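Local structure of allergen Aed a 2 (Aedes aegypti, 3DXL) at residues A[159-164]-A[186-191]; A[152-157]-A[191-196]; A[4-9]-A[144-149]. The protein binds and sequesters host biogenic amines and leukotrienes in two separate pockets, so modulating the mosquito's blood feeding on vertebrates. All coordinates share one frame; numbering follows the deposited sequence.

How the contacts relate
Contacts 1 and 2 join the same two helices, 153-161 and 184-196, at neighbouring levels: their centres lie 8 Å apart, they share Asp191, and His189 packs on Cys157. Contacts 1 and 3 are buried, contact 2 partly so. Contact 2 is a disulfide among aromatic rings, with one bridging water; contact 1, farther from the centre of the chain, is aromatic, with a polar tyrosine-glutamate pair where Glu188 is exposed. Contact 3 links helix 6-20 to the loop before helix 153-161, bridging the two odorant-binding-like halves chiefly through an isoleucine methyl, beside a Glu7-Arg147 aliphatic contact. Phe156 of contact 2 packs against the loop 144-149, whereas contacts 1 and 3 do not touch.

Contact 1: A[159-164]-A[186-191]; sequences NKYYPA and FKEHTD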
loop_
_atom_site.group_PDB
_atom_site.type_symbol
_atom_site.label_atom_id
_atom_site.label_comp_id
_atom_site.label_asym_id
_atom_site.label_seq_id
_atom_site.Cartn_x
_atom_site.Cartn_y
_atom_site.Cartn_z
ATOM N N ASN A 159 -16.799 3.312 6.552
ATOM C CA ASN A 159 -17.768 4.268 6.032
ATOM C C ASN A 159 -18.480 3.753 4.790
ATOM O O ASN A 159 -19.633 4.110 4.546
ATOM C CB ASN A 159 -17.103 5.613 5.766
ATOM C CG ASN A 159 -16.649 6.307 7.032
ATOM O OD1 ASN A 159 -17.020 5.915 8.148
ATOM N ND2 ASN A 159 -15.858 7.357 6.875
ATOM N N LYS A 160 -17.812 2.901 4.025
ATOM C CA LYS A 160 -18.400 2.286 2.854
ATOM C C LYS A 160 -19.444 1.235 3.231
ATOM O O LYS A 160 -20.522 1.175 2.641
ATOM C CB LYS A 160 -17.279 1.666 2.019
ATOM C CG LYS A 160 -17.677 1.027 0.726
ATOM C CD LYS A 160 -16.434 0.663 -0.071
ATOM C CE LYS A 160 -16.795 -0.111 -1.319
ATOM N NZ LYS A 160 -15.564 -0.589 -1.997
ATOM N N TYR A 161 -19.130 0.408 4.226
ATOM C CA TYR A 161 -19.974 -0.748 4.525
ATOM C C TYR A 161 -20.936 -0.545 5.692
ATOM O O TYR A 161 -21.971 -1.209 5.748
ATOM C CB TYR A 161 -19.121 -2.008 4.703
ATOM C CG TYR A 161 -18.396 -2.353 3.426
ATOM C CD1 TYR A 161 -19.080 -2.918 2.346
ATOM C CD2 TYR A 161 -17.040 -2.075 3.270
ATOM C CE1 TYR A 161 -18.429 -3.206 1.162
ATOM C CE2 TYR A 161 -16.382 -2.368 2.077
ATOM C CZ TYR A 161 -17.082 -2.931 1.034
ATOM O OH TYR A 161 -16.430 -3.223 -0.150
ATOM N N TYR A 162 -20.587 0.363 6.601
ATOM C CA TYR A 162 -21.395 0.670 7.794
ATOM C C TYR A 162 -21.550 2.191 7.883
ATOM O O TYR A 162 -21.036 2.818 8.802
ATOM C CB TYR A 162 -20.730 0.086 9.059
ATOM C CG TYR A 162 -20.508 -1.395 8.944
ATOM C CD1 TYR A 162 -21.501 -2.294 9.338
ATOM C CD2 TYR A 162 -19.323 -1.907 8.406
ATOM C CE1 TYR A 162 -21.321 -3.656 9.200
ATOM C CE2 TYR A 162 -19.131 -3.259 8.255
ATOM C CZ TYR A 162 -20.133 -4.134 8.657
ATOM O OH TYR A 162 -19.930 -5.474 8.513
ATOM N N PRO A 163 -22.268 2.796 6.916
ATOM C CA PRO A 163 -22.233 4.253 6.802
ATOM C C PRO A 163 -22.829 5.005 7.995
ATOM O O PRO A 163 -23.826 4.571 8.586
ATOM C CB PRO A 163 -23.057 4.537 5.532
ATOM C CG PRO A 163 -23.181 3.239 4.835
ATOM C CD PRO A 163 -23.110 2.183 5.875
ATOM N N ALA A 164 -22.210 6.126 8.340
ATOM C CA ALA A 164 -22.762 7.065 9.310
ATOM C C ALA A 164 -24.192 7.420 8.926
ATOM O O ALA A 164 -24.509 7.587 7.744
ATOM C CB ALA A 164 -21.905 8.314 9.382
ATOM N N PHE A 186 -19.948 -8.215 6.342
ATOM C CA PHE A 186 -18.719 -8.169 7.107
ATOM C C PHE A 186 -17.546 -8.818 6.363
ATOM O O PHE A 186 -16.408 -8.356 6.460
ATOM C CB PHE A 186 -18.895 -8.785 8.495
ATOM C CG PHE A 186 -17.667 -8.675 9.340
ATOM C CD1 PHE A 186 -17.267 -7.441 9.851
ATOM C CD2 PHE A 186 -16.883 -9.794 9.585
ATOM C CE1 PHE A 186 -16.121 -7.331 10.626
ATOM C CE2 PHE A 186 -15.729 -9.692 10.360
ATOM C CZ PHE A 186 -15.352 -8.462 10.879
ATOM N N LYS A 187 -17.820 -9.877 5.613
ATOM C CA LYS A 187 -16.778 -10.494 4.800
ATOM C C LYS A 187 -16.247 -9.545 3.726
ATOM O O LYS A 187 -15.051 -9.519 3.462
ATOM C CB LYS A 187 -17.266 -11.813 4.199
ATOM C CG LYS A 187 -17.576 -12.868 5.263
ATOM C CD LYS A 187 -17.918 -14.210 4.654
ATOM C CE LYS A 187 -18.273 -15.225 5.733
ATOM N NZ LYS A 187 -18.694 -16.514 5.129
ATOM N N GLU A 188 -17.127 -8.739 3.148
ATOM C CA GLU A 188 -16.708 -7.766 2.143
ATOM C C GLU A 188 -15.941 -6.615 2.782
ATOM O O GLU A 188 -14.926 -6.166 2.256
ATOM C CB GLU A 188 -17.915 -7.227 1.382
ATOM C CG GLU A 188 -17.546 -6.611 0.044
ATOM C CD GLU A 188 -18.733 -6.032 -0.707
ATOM O OE1 GLU A 188 -19.892 -6.399 -0.403
ATOM O OE2 GLU A 188 -18.495 -5.192 -1.604
ATOM N N HIS A 189 -16.435 -6.123 3.910
ATOM C CA HIS A 189 -15.748 -5.096 4.660
ATOM C C HIS A 189 -14.331 -5.547 5.048
ATOM O O HIS A 189 -13.359 -4.789 4.913
ATOM C CB HIS A 189 -16.562 -4.718 5.906
ATOM C CG HIS A 189 -15.763 -3.962 6.915
ATOM N ND1 HIS A 189 -15.464 -2.623 6.778
ATOM C CD2 HIS A 189 -15.128 -4.378 8.033
ATOM C CE1 HIS A 189 -14.705 -2.239 7.790
ATOM N NE2 HIS A 189 -14.491 -3.286 8.569
ATOM N N THR A 190 -14.208 -6.792 5.497
ATOM C CA THR A 190 -12.925 -7.309 5.939
ATOM C C THR A 190 -11.990 -7.484 4.744
ATOM O O THR A 190 -10.791 -7.254 4.865
ATOM C CB THR A 190 -13.119 -8.614 6.726
ATOM O OG1 THR A 190 -13.904 -8.342 7.904
ATOM C CG2 THR A 190 -11.808 -9.192 7.166
ATOM N N ASP A 191 -12.540 -7.856 3.590
ATOM C CA ASP A 191 -11.762 -7.861 2.346
ATOM C C ASP A 191 -11.207 -6.462 2.034
ATOM O O ASP A 191 -10.031 -6.315 1.670
ATOM C CB ASP A 191 -12.610 -8.406 1.190
ATOM C CG ASP A 191 -11.789 -8.683 -0.055
ATOM O OD1 ASP A 191 -10.809 -9.456 0.026
ATOM O OD2 ASP A 191 -12.126 -8.115 -1.101
#
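Aromatic packing carries most of this contact. Tyr161 and Tyr162, at the end of helix 153-161 and just beyond it, both keep CG anti to the carbonyl carbon, yet their rings reach different sides of His189. The Tyr161 ring lies against the backbone of segment 186-191: His189 CA makes a CH-pi contact 4.0 Å from the Tyr161 ring centroid, and Lys160 CG covers the opposite face. Tyr162 turns its edge, through CE2, to the face of the His189 imidazole in a T-shaped pair, with planes at 81° and Tyr162 CE2 3.7 Å from His189 CG. Its hydroxyl continues to the start of the segment, Tyr162 OH lying 3.3 Å from Phe186 CA and at the edge of the Phe186 ring.

A polar pair forms where Glu188 is exposed. Its extended chain crosses the Tyr161 ring at about a right angle and brings Glu188 OE2 within 3.2 Å of Tyr161 OH, though that proton has another acceptor within reach.

His189 ND1 is buried without a polar partner, while NE2 bonds a glycerol. His189 and nearby Glu158 bind noradrenaline, consistent with this aromatic packing lying behind His189 in the C-terminal biogenic-amine pocket of an odorant-binding-like fold.

Contact 2: A[152-157]-A[191-196]; sequences SYFEFC and DCVMKG
A disulfide staples two helices of the C-terminal PBP/GOBP (odorant-binding protein) domain, the all-helical fold in which such cross-links tie neighbouring helices together. Helices 153-161 and 184-196 run roughly antiparallel here, their local axes 9.1 Å apart at an angle of 153°. Cys157 holds SG beside its backbone N (chi1 -65°), Cys192 holds SG anti to its own, and Cys157 SG bonds Cys192 SG at 2.1 Å with a chi3 of -83°. Phe156 CE2 comes within 3.7 Å of Cys192 SG, an oblique sulfur-aromatic contact.

On one flank of the bridge, Val193 sends its two methyls to different partners. CG2 packs on Cys157 CB at 3.7 Å, while CG1 sits centrally over a face of the Phe154 ring, 3.8 Å from its centroid, in a CH-pi contact. Phe154 also meets Phe264 edge-to-face and touches Glu268, a noradrenaline-binding residue, which places this flank beside the amine pocket. Glu268 also hydrogen-bonds Ser152 OG; Ser152 is the N-cap, its OG accepting from Glu155 N.

On the other flank Tyr153, its CG anti to the backbone N, lies flat between Phe156 CD2 on one face and Gly196 CA on the other. With no side chain on Gly196, the helices come close: Gly196 CA stands 3.6 Å from the Tyr153 ring centroid. One water bridges Tyr153 OH and Cys192 O, 2.7 Å from Tyr153 OH and donating to Cys192 O at 2.7 Å.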
loop_
_atom_site.group_PDB
_atom_site.type_symbol
_atom_site.label_atom_id
_atom_site.label_comp_id
_atom_site.label_asym_id
_atom_site.label_seq_id
_atom_site.Cartn_x
_atom_site.Cartn_y
_atom_site.Cartn_z
ATOM N N SER A 152 -7.699 7.288 7.798
ATOM C CA SER A 152 -7.528 5.902 8.221
ATOM C C SER A 152 -8.100 4.959 7.170
ATOM O O SER A 152 -9.246 5.134 6.740
ATOM C CB SER A 152 -8.285 5.685 9.518
ATOM O OG SER A 152 -8.402 4.301 9.804
ATOM N N TYR A 153 -7.336 3.953 6.752
ATOM C CA TYR A 153 -7.881 3.011 5.785
ATOM C C TYR A 153 -9.065 2.244 6.380
ATOM O O TYR A 153 -10.034 1.930 5.695
ATOM C CB TYR A 153 -6.825 2.040 5.223
ATOM C CG TYR A 153 -7.203 1.575 3.830
ATOM C CD1 TYR A 153 -6.611 2.147 2.705
ATOM C CD2 TYR A 153 -8.197 0.612 3.628
ATOM C CE1 TYR A 153 -6.982 1.767 1.426
ATOM C CE2 TYR A 153 -8.582 0.223 2.364
ATOM C CZ TYR A 153 -7.972 0.808 1.257
ATOM O OH TYR A 153 -8.352 0.436 -0.013
ATOM N N PHE A 154 -8.968 1.926 7.669
ATOM C CA PHE A 154 -10.060 1.240 8.359
ATOM C C PHE A 154 -11.341 2.076 8.303
ATOM O O PHE A 154 -12.416 1.544 8.025
ATOM C CB PHE A 154 -9.687 0.942 9.818
ATOM C CG PHE A 154 -8.667 -0.164 10.001
ATOM C CD1 PHE A 154 -8.929 -1.187 10.910
ATOM C CD2 PHE A 154 -7.444 -0.173 9.336
ATOM C CE1 PHE A 154 -8.015 -2.208 11.129
ATOM C CE2 PHE A 154 -6.515 -1.210 9.564
ATOM C CZ PHE A 154 -6.804 -2.223 10.465
ATOM N N GLU A 155 -11.229 3.374 8.571
ATOM C CA GLU A 155 -12.387 4.262 8.499
ATOM C C GLU A 155 -12.968 4.348 7.102
ATOM O O GLU A 155 -14.184 4.387 6.943
ATOM C CB GLU A 155 -12.053 5.636 9.047
ATOM C CG GLU A 155 -11.810 5.585 10.526
ATOM C CD GLU A 155 -11.575 6.935 11.143
ATOM O OE1 GLU A 155 -11.712 7.967 10.445
ATOM O OE2 GLU A 155 -11.258 6.956 12.349
ATOM N N PHE A 156 -12.109 4.384 6.083
ATOM C CA PHE A 156 -12.584 4.350 4.701
ATOM C C PHE A 156 -13.509 3.147 4.476
ATOM O O PHE A 156 -14.605 3.298 3.935
ATOM C CB PHE A 156 -11.397 4.339 3.721
ATOM C CG PHE A 156 -11.743 3.789 2.353
ATOM C CD1 PHE A 156 -12.558 4.503 1.474
ATOM C CD2 PHE A 156 -11.284 2.537 1.968
ATOM C CE1 PHE A 156 -12.905 3.960 0.242
ATOM C CE2 PHE A 156 -11.618 2.001 0.724
ATOM C CZ PHE A 156 -12.431 2.715 -0.134
ATOM N N CYS A 157 -13.066 1.961 4.893
ATOM C CA CYS A 157 -13.860 0.752 4.711
ATOM C C CYS A 157 -15.134 0.798 5.557
ATOM O O CYS A 157 -16.235 0.499 5.065
ATOM C CB CYS A 157 -13.040 -0.486 5.057
ATOM S SG CYS A 157 -11.630 -0.761 3.955
ATOM N N ASP A 191 -12.540 -7.856 3.590
ATOM C CA ASP A 191 -11.762 -7.861 2.346
ATOM C C ASP A 191 -11.207 -6.462 2.034
ATOM O O ASP A 191 -10.031 -6.315 1.670
ATOM C CB ASP A 191 -12.610 -8.406 1.190
ATOM C CG ASP A 191 -11.789 -8.683 -0.055
ATOM O OD1 ASP A 191 -10.809 -9.456 0.026
ATOM O OD2 ASP A 191 -12.126 -8.115 -1.101
ATOM N N CYS A 192 -12.043 -5.441 2.186
ATOM C CA CYS A 192 -11.614 -4.046 1.992
ATOM C C CYS A 192 -10.429 -3.708 2.889
ATOM O O CYS A 192 -9.430 -3.144 2.425
ATOM C CB CYS A 192 -12.791 -3.098 2.259
ATOM S SG CYS A 192 -12.461 -1.312 2.119
ATOM N N VAL A 193 -10.515 -4.079 4.165
ATOM C CA VAL A 193 -9.462 -3.736 5.122
ATOM C C VAL A 193 -8.180 -4.534 4.855
ATOM O O VAL A 193 -7.093 -3.958 4.773
ATOM C CB VAL A 193 -9.927 -3.939 6.579
ATOM C CG1 VAL A 193 -8.783 -3.706 7.545
ATOM C CG2 VAL A 193 -11.090 -3.010 6.899
ATOM N N MET A 194 -8.313 -5.851 4.719
ATOM C CA MET A 194 -7.147 -6.721 4.528
ATOM C C MET A 194 -6.388 -6.415 3.237
ATOM O O MET A 194 -5.162 -6.500 3.200
ATOM C CB MET A 194 -7.558 -8.195 4.571
ATOM C CG MET A 194 -8.118 -8.644 5.911
ATOM S SD MET A 194 -6.882 -8.875 7.212
ATOM C CE MET A 194 -6.210 -10.491 6.774
ATOM N N LYS A 195 -7.116 -6.059 2.181
ATOM C CA LYS A 195 -6.454 -5.646 0.945
ATOM C C LYS A 195 -5.860 -4.249 1.088
ATOM O O LYS A 195 -4.785 -3.965 0.559
ATOM C CB LYS A 195 -7.409 -5.737 -0.245
ATOM C CG LYS A 195 -7.634 -7.170 -0.658
ATOM C CD LYS A 195 -8.640 -7.292 -1.772
ATOM C CE LYS A 195 -8.755 -8.726 -2.242
ATOM N NZ LYS A 195 -10.026 -8.949 -2.969
ATOM N N GLY A 196 -6.538 -3.378 1.829
ATOM C CA GLY A 196 -6.065 -2.013 2.018
ATOM C C GLY A 196 -4.778 -1.897 2.801
ATOM O O GLY A 196 -4.019 -0.948 2.624
HETATM O O HOH W 1 -9.356 -2.095 -0.105
#

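Contact 3: A[4-9]-A[144-149]; sequences FDPEEM and KDIRQK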
loop_
_atom_site.group_PDB
_atom_site.type_symbol
_atom_site.label_atom_id
_atom_site.label_comp_id
_atom_site.label_asym_id
_atom_site.label_seq_id
_atom_site.Cartn_x
_atom_site.Cartn_y
_atom_site.Cartn_z
ATOM N N PHE A 4 -3.102 1.461 -11.517
ATOM C CA PHE A 4 -3.012 1.873 -10.123
ATOM C C PHE A 4 -3.745 3.181 -9.919
ATOM O O PHE A 4 -3.564 4.132 -10.694
ATOM C CB PHE A 4 -1.549 2.043 -9.724
ATOM C CG PHE A 4 -0.745 0.786 -9.806
ATOM C CD1 PHE A 4 -0.910 -0.232 -8.866
ATOM C CD2 PHE A 4 0.189 0.612 -10.820
ATOM C CE1 PHE A 4 -0.151 -1.396 -8.943
ATOM C CE2 PHE A 4 0.947 -0.546 -10.896
ATOM C CZ PHE A 4 0.778 -1.552 -9.961
ATOM N N ASP A 5 -4.563 3.241 -8.866
ATOM C CA ASP A 5 -5.252 4.472 -8.545
ATOM C C ASP A 5 -4.346 5.376 -7.694
ATOM O O ASP A 5 -3.214 4.989 -7.373
ATOM C CB ASP A 5 -6.642 4.196 -7.920
ATOM C CG ASP A 5 -6.584 3.635 -6.495
ATOM O OD1 ASP A 5 -5.596 3.878 -5.775
ATOM O OD2 ASP A 5 -7.573 2.976 -6.095
ATOM N N PRO A 6 -4.793 6.600 -7.382
ATOM C CA PRO A 6 -3.908 7.492 -6.625
ATOM C C PRO A 6 -3.426 6.960 -5.278
ATOM O O PRO A 6 -2.272 7.199 -4.901
ATOM C CB PRO A 6 -4.751 8.754 -6.453
ATOM C CG PRO A 6 -5.608 8.754 -7.685
ATOM C CD PRO A 6 -6.009 7.307 -7.830
ATOM N N GLU A 7 -4.304 6.256 -4.560
ATOM C CA GLU A 7 -3.963 5.663 -3.271
ATOM C C GLU A 7 -2.918 4.570 -3.444
ATOM O O GLU A 7 -1.996 4.432 -2.632
ATOM C CB GLU A 7 -5.222 5.099 -2.609
ATOM C CG GLU A 7 -4.987 4.457 -1.239
ATOM C CD GLU A 7 -4.452 3.025 -1.305
ATOM O OE1 GLU A 7 -4.681 2.324 -2.312
ATOM O OE2 GLU A 7 -3.849 2.573 -0.306
ATOM N N GLU A 8 -3.061 3.792 -4.509
ATOM C CA GLU A 8 -2.136 2.698 -4.762
ATOM C C GLU A 8 -0.736 3.210 -5.073
ATOM O O GLU A 8 0.250 2.627 -4.629
ATOM C CB GLU A 8 -2.658 1.772 -5.857
ATOM C CG GLU A 8 -3.861 0.954 -5.393
ATOM C CD GLU A 8 -4.539 0.182 -6.499
ATOM O OE1 GLU A 8 -4.844 0.781 -7.551
ATOM O OE2 GLU A 8 -4.820 -1.019 -6.308
ATOM N N MET A 9 -0.650 4.307 -5.829
ATOM C CA MET A 9 0.649 4.920 -6.098
ATOM C C MET A 9 1.216 5.597 -4.857
ATOM O O MET A 9 2.408 5.495 -4.591
ATOM C CB MET A 9 0.590 5.882 -7.287
ATOM C CG MET A 9 0.269 5.187 -8.600
ATOM S SD MET A 9 1.339 3.766 -8.982
ATOM C CE MET A 9 2.966 4.467 -8.816
ATOM N N LYS A 144 -15.795 9.390 -1.449
ATOM C CA LYS A 144 -15.931 8.278 -0.495
ATOM C C LYS A 144 -15.534 6.915 -1.072
ATOM O O LYS A 144 -15.398 5.946 -0.328
ATOM C CB LYS A 144 -17.381 8.201 0.004
ATOM C CG LYS A 144 -18.359 7.733 -1.087
ATOM C CD LYS A 144 -19.816 7.646 -0.634
ATOM C CE LYS A 144 -20.718 7.129 -1.760
ATOM N NZ LYS A 144 -20.257 5.838 -2.354
ATOM N N ASP A 145 -15.365 6.824 -2.390
ATOM C CA ASP A 145 -15.070 5.539 -3.008
ATOM C C ASP A 145 -13.594 5.145 -3.032
ATOM O O ASP A 145 -13.265 4.033 -3.438
ATOM C CB ASP A 145 -15.655 5.466 -4.420
ATOM C CG ASP A 145 -17.155 5.619 -4.428
ATOM O OD1 ASP A 145 -17.835 5.112 -3.504
ATOM O OD2 ASP A 145 -17.659 6.267 -5.353
ATOM N N ILE A 146 -12.723 6.049 -2.587
ATOM C CA ILE A 146 -11.302 5.744 -2.449
ATOM C C ILE A 146 -10.856 6.239 -1.080
ATOM O O ILE A 146 -11.369 7.238 -0.574
ATOM C CB ILE A 146 -10.456 6.390 -3.587
ATOM C CG1 ILE A 146 -9.048 5.780 -3.640
ATOM C CG2 ILE A 146 -10.417 7.907 -3.434
ATOM C CD1 ILE A 146 -8.199 6.275 -4.799
ATOM N N ARG A 147 -9.894 5.547 -0.482
ATOM C CA ARG A 147 -9.292 6.084 0.724
ATOM C C ARG A 147 -8.608 7.416 0.362
ATOM O O ARG A 147 -7.802 7.492 -0.580
ATOM C CB ARG A 147 -8.293 5.097 1.307
ATOM C CG ARG A 147 -7.537 5.593 2.520
ATOM C CD ARG A 147 -6.180 6.175 2.152
ATOM N NE ARG A 147 -5.507 6.664 3.352
ATOM C CZ ARG A 147 -4.434 7.448 3.346
ATOM N NH1 ARG A 147 -3.906 7.840 4.497
ATOM N NH2 ARG A 147 -3.873 7.818 2.187
ATOM N N GLN A 148 -8.925 8.463 1.112
ATOM C CA GLN A 148 -8.420 9.813 0.856
ATOM C C GLN A 148 -7.121 10.045 1.602
ATOM O O GLN A 148 -6.805 9.347 2.570
ATOM C CB GLN A 148 -9.459 10.856 1.279
ATOM C CG GLN A 148 -10.743 10.819 0.480
ATOM C CD GLN A 148 -10.618 11.474 -0.880
ATOM O OE1 GLN A 148 -9.874 12.445 -1.057
ATOM N NE2 GLN A 148 -11.352 10.951 -1.848
ATOM N N LYS A 149 -6.338 11.019 1.154
ATOM C CA LYS A 149 -5.129 11.358 1.888
ATOM C C LYS A 149 -5.483 11.716 3.325
ATOM O O LYS A 149 -6.475 12.399 3.581
ATOM C CB LYS A 149 -4.378 12.502 1.200
ATOM C CG LYS A 149 -3.872 12.120 -0.186
ATOM C CD LYS A 149 -3.076 13.229 -0.855
ATOM C CE LYS A 149 -1.626 13.181 -0.435
ATOM N NZ LYS A 149 -0.840 14.142 -1.245
#
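Ile146 has CG1 anti to its backbone N (chi1 -165°) and an extended chi2 of 175°, so its side chain projects straight at the start of helix 6-20 and delivers CD1 as the touching atom. Asp5 answers from the crowded position between its backbone N and carbonyl carbon (chi1 71°), and the two side chains meet tip to tip, with Ile146 CD1 3.5 Å from Asp5 CG. The same methyl reaches Pro6 CD and Glu7 CB, each at 3.9 Å, and is thus set against the N-cap and the first two helical residues.

Beside this, Glu7 and Arg147 both bend at chi2 and cross at about a right angle, touching through their aliphatic parts: Glu7 CG lies 4.0 Å from Arg147 CD. Their charged ends do not pair directly; each has other partners, and both meet Tyr274. Glu7 OE2 forms a salt bridge with Arg198 and a hydrogen bond with Tyr274 OH, while Arg147 NE donates to Gln151 O and its guanidinium makes a cation-pi contact with the Tyr274 ring.

The helix start is fixed by reciprocal bonds. Glu8 N donates to Asp5 OD1 at 2.8 Å, nearly along the C-O axis, and Asp5 N donates to Glu8 OE1 at 2.8 Å, on the anti lone pair. The first bond holds the carboxylate that Ile146 CD1 packs against.

Lys149, farther along this loop and not part of the contact, binds leukotriene E4. Asp5 and Glu8 form a capping box at the N terminus of helix 6-20, and the loop 144-149 packs over it, joining the N-terminal and C-terminal odorant-binding-like domains.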